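Local coordinates for polyhedrin (Simulium ubiquitum cypovirus, PDB 5A9A), which forms the crystalline matrix of cypovirus polyhedra, the microcrystalline occlusion bodies that embed and protect virus particles, at the interface of chains A and B. Coordinates in Å, arbitrary orientation; residue numbers count along the deposited sequence, not the author numbering. Chains: chain A/B, Polyhedrin.

Contact 1: the interface of chains A and B. Residues chain A 57, 59, 140, 173-174, 176; chain B 195-197, 199.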
# COMPACT_ATOMS: atom_id res chain seq x y z
N PHE A 57 8.93 -9.53 -5.14
CA PHE A 57 7.96 -10.42 -4.50
C PHE A 57 6.55 -9.84 -4.54
O PHE A 57 6.36 -8.64 -4.42
CB PHE A 57 8.35 -10.71 -3.04
CG PHE A 57 8.49 -9.49 -2.18
CD1 PHE A 57 7.40 -8.98 -1.50
CD2 PHE A 57 9.72 -8.87 -2.04
CE1 PHE A 57 7.53 -7.85 -0.70
CE2 PHE A 57 9.86 -7.74 -1.24
CZ PHE A 57 8.76 -7.23 -0.57
N ASN A 59 3.39 -9.88 -2.43
CA ASN A 59 2.60 -10.16 -1.25
C ASN A 59 1.46 -9.16 -1.16
O ASN A 59 1.43 -8.17 -1.89
CB ASN A 59 3.46 -10.15 0.02
CG ASN A 59 4.06 -8.80 0.32
OD1 ASN A 59 3.70 -7.80 -0.29
ND2 ASN A 59 4.97 -8.76 1.29
N TRP A 140 2.63 -16.37 9.89
CA TRP A 140 1.97 -17.49 9.23
C TRP A 140 1.71 -18.60 10.24
O TRP A 140 2.43 -18.73 11.23
CB TRP A 140 2.84 -18.01 8.08
CG TRP A 140 3.28 -16.92 7.15
CD1 TRP A 140 4.51 -16.33 7.11
CD2 TRP A 140 2.50 -16.29 6.14
NE1 TRP A 140 4.54 -15.37 6.12
CE2 TRP A 140 3.31 -15.32 5.51
CE3 TRP A 140 1.18 -16.45 5.69
CZ2 TRP A 140 2.85 -14.51 4.47
CZ3 TRP A 140 0.72 -15.64 4.66
CH2 TRP A 140 1.56 -14.69 4.06
N PHE A 173 -1.13 -13.45 1.45
CA PHE A 173 -0.26 -14.24 0.58
C PHE A 173 1.12 -13.63 0.36
O PHE A 173 1.32 -12.42 0.51
CB PHE A 173 -0.93 -14.48 -0.77
CG PHE A 173 -1.43 -13.22 -1.42
CD1 PHE A 173 -0.61 -12.47 -2.25
CD2 PHE A 173 -2.73 -12.79 -1.21
CE1 PHE A 173 -1.07 -11.31 -2.84
CE2 PHE A 173 -3.20 -11.64 -1.81
CZ PHE A 173 -2.37 -10.89 -2.63
N LYS A 174 2.07 -14.49 -0.03
CA LYS A 174 3.43 -14.08 -0.32
C LYS A 174 4.02 -14.97 -1.41
O LYS A 174 4.09 -16.18 -1.25
CB LYS A 174 4.30 -14.17 0.94
CG LYS A 174 5.70 -13.61 0.77
CD LYS A 174 6.77 -14.56 1.29
CE LYS A 174 6.70 -14.73 2.80
NZ LYS A 174 7.98 -15.25 3.34
N PRO A 176 7.52 -14.91 -3.33
CA PRO A 176 8.83 -14.27 -3.48
C PRO A 176 9.67 -14.85 -4.61
O PRO A 176 9.56 -16.04 -4.93
CB PRO A 176 9.48 -14.56 -2.13
CG PRO A 176 8.94 -15.90 -1.74
CD PRO A 176 7.55 -16.01 -2.36
N ILE B 195 11.06 -8.21 5.63
CA ILE B 195 10.45 -7.41 4.58
C ILE B 195 9.26 -8.12 3.94
O ILE B 195 8.20 -7.53 3.76
CB ILE B 195 11.47 -7.05 3.49
CG1 ILE B 195 12.50 -6.06 4.04
CG2 ILE B 195 10.77 -6.44 2.28
CD1 ILE B 195 13.73 -5.91 3.18
N GLN B 196 9.45 -9.39 3.59
CA GLN B 196 8.42 -10.14 2.87
C GLN B 196 7.28 -10.59 3.78
O GLN B 196 6.17 -10.83 3.31
CB GLN B 196 9.05 -11.35 2.17
CG GLN B 196 10.04 -10.98 1.08
CD GLN B 196 10.59 -12.20 0.35
OE1 GLN B 196 10.52 -13.32 0.85
NE2 GLN B 196 11.12 -11.98 -0.84
N ASN B 197 7.56 -10.70 5.07
CA ASN B 197 6.53 -11.09 6.03
C ASN B 197 5.66 -9.92 6.49
O ASN B 197 4.54 -10.12 6.96
CB ASN B 197 7.15 -11.76 7.26
CG ASN B 197 7.31 -13.26 7.10
OD1 ASN B 197 7.09 -13.81 6.02
ND2 ASN B 197 7.69 -13.92 8.18
N ILE B 199 3.27 -7.85 5.90
CA ILE B 199 2.07 -7.47 5.17
C ILE B 199 1.15 -6.78 6.17
O ILE B 199 0.49 -7.43 6.98
CB ILE B 199 1.38 -8.72 4.60
CG1 ILE B 199 2.37 -9.53 3.76
CG2 ILE B 199 0.17 -8.32 3.76
CD1 ILE B 199 1.89 -10.92 3.42
O HOH W 1 5.93 -6.28 2.54
O HOH W 2 10.38 -14.28 3.39

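Contact 2: the interface of chains A and B. Residues chain A 87, 127, 129; chain B 35, 51, 217, 221.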
# COMPACT_ATOMS: atom_id res chain seq x y z
N ARG A 87 -17.55 -9.57 12.08
CA ARG A 87 -16.33 -9.14 12.77
C ARG A 87 -16.57 -8.63 14.19
O ARG A 87 -15.62 -8.38 14.93
CB ARG A 87 -15.62 -8.06 11.96
CG ARG A 87 -15.07 -8.54 10.63
CD ARG A 87 -14.32 -7.43 9.92
NE ARG A 87 -13.27 -6.85 10.76
CZ ARG A 87 -12.83 -5.60 10.65
NH1 ARG A 87 -13.34 -4.78 9.74
NH2 ARG A 87 -11.87 -5.17 11.45
N ASP A 127 -10.78 -11.22 10.94
CA ASP A 127 -9.88 -10.12 11.30
C ASP A 127 -8.54 -10.27 10.58
O ASP A 127 -7.58 -9.57 10.90
CB ASP A 127 -9.66 -10.08 12.81
CG ASP A 127 -10.90 -9.64 13.57
OD1 ASP A 127 -11.73 -8.91 12.99
OD2 ASP A 127 -11.03 -10.01 14.76
N LEU A 129 -6.44 -12.76 10.74
CA LEU A 129 -5.43 -13.36 11.62
C LEU A 129 -5.50 -14.88 11.47
O LEU A 129 -6.53 -15.42 11.08
CB LEU A 129 -5.69 -12.96 13.07
CG LEU A 129 -5.60 -11.47 13.42
CD1 LEU A 129 -6.26 -11.19 14.76
CD2 LEU A 129 -4.16 -10.98 13.42
N ARG B 35 -0.92 -5.75 17.06
CA ARG B 35 -2.26 -5.29 16.69
C ARG B 35 -2.54 -3.88 17.19
O ARG B 35 -2.39 -3.57 18.37
CB ARG B 35 -3.32 -6.27 17.20
CG ARG B 35 -4.70 -6.07 16.59
CD ARG B 35 -5.57 -7.31 16.75
NE ARG B 35 -6.84 -7.18 16.05
CZ ARG B 35 -7.87 -8.02 16.18
NH1 ARG B 35 -7.78 -9.06 17.00
NH2 ARG B 35 -8.99 -7.81 15.50
N ASP B 51 -8.71 -1.53 12.21
CA ASP B 51 -7.93 -2.57 12.87
C ASP B 51 -6.74 -3.00 12.02
O ASP B 51 -6.91 -3.47 10.89
CB ASP B 51 -8.85 -3.76 13.16
CG ASP B 51 -8.10 -4.97 13.69
OD1 ASP B 51 -7.06 -4.78 14.36
OD2 ASP B 51 -8.54 -6.10 13.43
N TYR B 217 -16.12 -4.45 22.10
CA TYR B 217 -15.22 -4.84 21.01
C TYR B 217 -13.79 -4.99 21.51
O TYR B 217 -13.12 -5.99 21.23
CB TYR B 217 -15.27 -3.80 19.89
CG TYR B 217 -14.37 -4.12 18.71
CD1 TYR B 217 -14.83 -4.89 17.64
CD2 TYR B 217 -13.07 -3.62 18.64
CE1 TYR B 217 -14.02 -5.16 16.56
CE2 TYR B 217 -12.25 -3.90 17.56
CZ TYR B 217 -12.73 -4.67 16.52
OH TYR B 217 -11.92 -4.94 15.44
N LYS B 221 -11.66 -8.44 21.50
CA LYS B 221 -10.44 -8.60 20.72
C LYS B 221 -9.20 -8.50 21.61
O LYS B 221 -8.07 -8.66 21.14
CB LYS B 221 -10.36 -7.53 19.63
CG LYS B 221 -11.59 -7.44 18.74
CD LYS B 221 -11.86 -8.74 17.99
CE LYS B 221 -13.13 -8.61 17.15
NZ LYS B 221 -13.45 -9.84 16.38
O HOH W 3 -11.34 -2.39 11.13
O HOH W 4 -6.42 -7.72 13.07
O HOH W 5 -9.57 -11.24 16.48

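Contact 3: the interface of chains A and B. Residues chain A 129, 134-135, 137-139; chain B 26, 31-33.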
# COMPACT_ATOMS: atom_id res chain seq x y z
N LEU A 129 -6.44 -12.76 10.74
CA LEU A 129 -5.43 -13.36 11.62
C LEU A 129 -5.50 -14.88 11.47
O LEU A 129 -6.53 -15.42 11.08
CB LEU A 129 -5.69 -12.96 13.07
CG LEU A 129 -5.60 -11.47 13.42
CD1 LEU A 129 -6.26 -11.19 14.76
CD2 LEU A 129 -4.16 -10.98 13.42
N TRP A 134 -5.38 -12.86 18.80
CA TRP A 134 -4.21 -12.25 18.17
C TRP A 134 -2.93 -12.53 18.95
O TRP A 134 -1.83 -12.52 18.40
CB TRP A 134 -4.39 -10.74 18.02
CG TRP A 134 -4.33 -9.96 19.30
CD1 TRP A 134 -5.37 -9.65 20.13
CD2 TRP A 134 -3.15 -9.40 19.90
NE1 TRP A 134 -4.92 -8.93 21.20
CE2 TRP A 134 -3.56 -8.77 21.10
CE3 TRP A 134 -1.80 -9.38 19.56
CZ2 TRP A 134 -2.66 -8.11 21.94
CZ3 TRP A 134 -0.91 -8.73 20.40
CH2 TRP A 134 -1.34 -8.10 21.57
N ARG A 135 -3.07 -12.79 20.25
CA ARG A 135 -1.91 -13.01 21.11
C ARG A 135 -1.23 -14.35 20.84
O ARG A 135 -0.13 -14.60 21.33
CB ARG A 135 -2.31 -12.88 22.58
CG ARG A 135 -2.75 -11.47 22.96
CD ARG A 135 -3.41 -11.42 24.34
NE ARG A 135 -4.67 -12.16 24.36
CZ ARG A 135 -5.49 -12.21 25.41
NH1 ARG A 135 -5.20 -11.56 26.52
NH2 ARG A 135 -6.61 -12.92 25.33
N ALA A 137 -1.40 -15.37 17.44
CA ALA A 137 -1.27 -15.29 15.99
C ALA A 137 0.17 -14.97 15.60
O ALA A 137 0.92 -14.36 16.37
CB ALA A 137 -2.21 -14.24 15.43
N ARG A 138 0.56 -15.40 14.41
CA ARG A 138 1.90 -15.14 13.90
C ARG A 138 1.82 -14.69 12.44
O ARG A 138 0.73 -14.61 11.87
CB ARG A 138 2.78 -16.40 14.00
CG ARG A 138 3.35 -16.67 15.39
CD ARG A 138 2.36 -17.41 16.29
NE ARG A 138 2.95 -17.73 17.59
CZ ARG A 138 2.96 -16.90 18.63
NH1 ARG A 138 2.40 -15.70 18.55
NH2 ARG A 138 3.52 -17.29 19.77
N ALA A 139 2.97 -14.39 11.85
CA ALA A 139 3.02 -14.04 10.43
C ALA A 139 2.29 -15.11 9.63
O ALA A 139 1.43 -14.79 8.80
CB ALA A 139 4.47 -13.93 9.97
N GLY B 26 2.85 -15.12 24.37
CA GLY B 26 2.67 -15.43 22.97
C GLY B 26 3.07 -14.29 22.05
O GLY B 26 3.73 -14.51 21.04
N ASP B 31 8.17 -12.70 15.18
CA ASP B 31 7.15 -12.89 14.13
C ASP B 31 5.76 -13.15 14.70
O ASP B 31 4.85 -13.57 13.97
CB ASP B 31 7.56 -14.00 13.16
CG ASP B 31 8.32 -13.46 11.96
OD1 ASP B 31 8.74 -12.29 12.00
OD2 ASP B 31 8.50 -14.20 10.97
N ALA B 32 5.58 -12.91 15.99
CA ALA B 32 4.24 -12.86 16.56
C ALA B 32 3.54 -11.61 16.03
O ALA B 32 4.20 -10.64 15.66
CB ALA B 32 4.30 -12.83 18.08
N ILE B 33 2.22 -11.64 15.98
CA ILE B 33 1.46 -10.51 15.46
C ILE B 33 1.39 -9.36 16.45
O ILE B 33 1.27 -9.56 17.66
CB ILE B 33 0.02 -10.94 15.08
CG1 ILE B 33 0.03 -11.76 13.79
CG2 ILE B 33 -0.89 -9.73 14.94
CD1 ILE B 33 0.48 -10.97 12.57
O HOH W 6 0.91 -12.07 18.90

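Contact 1: the interface of chains A and B
B:Gln196, in the last turn of helix 191-197, lies against A:Phe57, A:Lys174 and A:Pro176 on strands 57-62 and 170-176. This is the tightly packed part. B:Gln196 CG sits over one face of the A:Phe57 ring, toward its rim, 3.9 Å from the ring centroid. The chain runs extended beyond CG (chi2 -177°), which carries the amide on to A:Pro176 CB. B:Ile195 CG2 touches the far end of the same phenyl ring at CZ, 3.6 Å away. The CD1 tip of B:Ile199 fits between A:Asn59 CB and the CZ2 and CH2 atoms of A:Trp140, 3.8 Å from CH2.

Directed bonds flank this packing. A:Asn59 ND2 gives a hydrogen bond of 3.1 Å to the backbone O of B:Gln196. The acceptor lies in the asparagine amide plane, but the donor stands above the carbonyl plane. The indole NE1 of A:Trp140 donates to the amide OD1 of B:Asn197 at 3.0 Å. That bond leaves in the ring plane, with the two flat groups turned 68° apart.

The looser rims are bridged by water, one each side of B:Gln196. One water links A:Asn59 ND2 to B:Ile195 O. Another joins the ammonium NZ of A:Lys174 to B:Gln196 OE1; NZ also makes a weak 3.2 Å bond to B:Asn197 OD1. The site docks the end of a helix on a sheet of the neighbouring molecule, and probably helps hold the polyhedrin trimer together.

Contact 2: the interface of chains A and B
The backbone carbonyl of A:Arg87, at the end of helix 76-87, accepts a hydrogen bond from B:Lys221 NZ at the end of helix 211-221, with the donor above the carbonyl plane. The same ammonium meets A:Asp127 tip to tip and bonds to carboxylate OD2 at 2.9 Å, on its syn lone pair. B:Arg35 NH2 reaches that oxygen too, at 3.1 Å, in a salt bridge whose hydrogen bond is weak. The carboxylate of A:Asp127 and the guanidinium of B:Arg35 are turned 59° apart. Two cationic groups on one oxygen would be expected to stabilise its negative charge.

B:Asp51 positions B:Arg35 from within chain B. It is gripped side-on: NE bonds to OD1 at 2.9 Å and NH2 to OD2 at 2.7 Å. The arginine chain is extended from CG to NE (chi3 -174°), which brings the guanidinium to A:Asp127. A:Leu129 CD1 lies over one guanidinium face, toward its rim, 3.4 Å from NH1.

A:Arg87 folds back toward A:Asp127 OD1 through a bend at chi3 (55°). Its NE makes a long, weak bond there. Its NH2 makes a longer salt bridge, 4.0 Å, to B:Asp51 OD2, with the two planes nearly coplanar. Waters fill in between the chains. One of them lies 2.6 Å from A:Asp127 OD2 and 2.9 Å from B:Arg35 NH1.

Contact 3: the interface of chains A and B
A:Arg138 and B:Ala32 pair as an antiparallel beta bridge between the chains. Its backbone bonds run from B:Ile33 N to A:Ala137 O and from A:Ala139 N to B:Asp31 O, each 3.0 Å. The second is nearly linear at the acceptor, with a C=O...N angle of 170°.

Side-chain hydrogen bonds come from the guanidinium of A:Arg138. It grips the carbonyl of B:Gly26 end-on, with NH1 and NH2 each 3.1 Å from the one oxygen. Both approach from the same face of the carbonyl plane. The bend at chi2 (83°) helps turn the chain back along its own backbone. There NH1 also donates to A:Ala137 O at 2.9 Å, in the guanidinium plane. That oxygen is therefore held by two donors, NH1 and B:Ile33 N, on opposite faces of its plane. The internal bond helps fix the rotation of the guanidinium for B:Gly26.

Apolar contacts centre on B:Ile33. Its CG1 packs on A:Ala137 CB at 3.7 Å, and its CG2 branch meets A:Leu129 CD2 at 3.8 Å.

One water joins the chains, bonding to the backbone oxygens of A:Trp134 and B:Ile33. The A:Trp134 indole also turns its edge to B:Ile33 O in van der Waals contact, while CG of A:Arg135, from the same chain, covers one ring face. The site splices a segment of each molecule to the other, a join of backbone pairing, an arginine grip and isoleucine packing that probably supports trimer assembly.

The three contacts are patches of one interface between two copies of polyhedrin. By the centres of their C-alpha atoms, contact 1 lies about 20 Å from contact 2 and 15 Å from contact 3, and contacts 2 and 3 are about 12 Å apart. Contacts 2 and 3 share A:Leu129. A:Ala139 of contact 3 runs directly into A:Trp140 of contact 1, and B:Ile33 precedes strand 34-41, which carries B:Arg35 of contact 2. Packing, charge pairing and strand pairing thus act at neighbouring patches of one interface. The deposited assembly is a trimer, and this interface probably recurs around it.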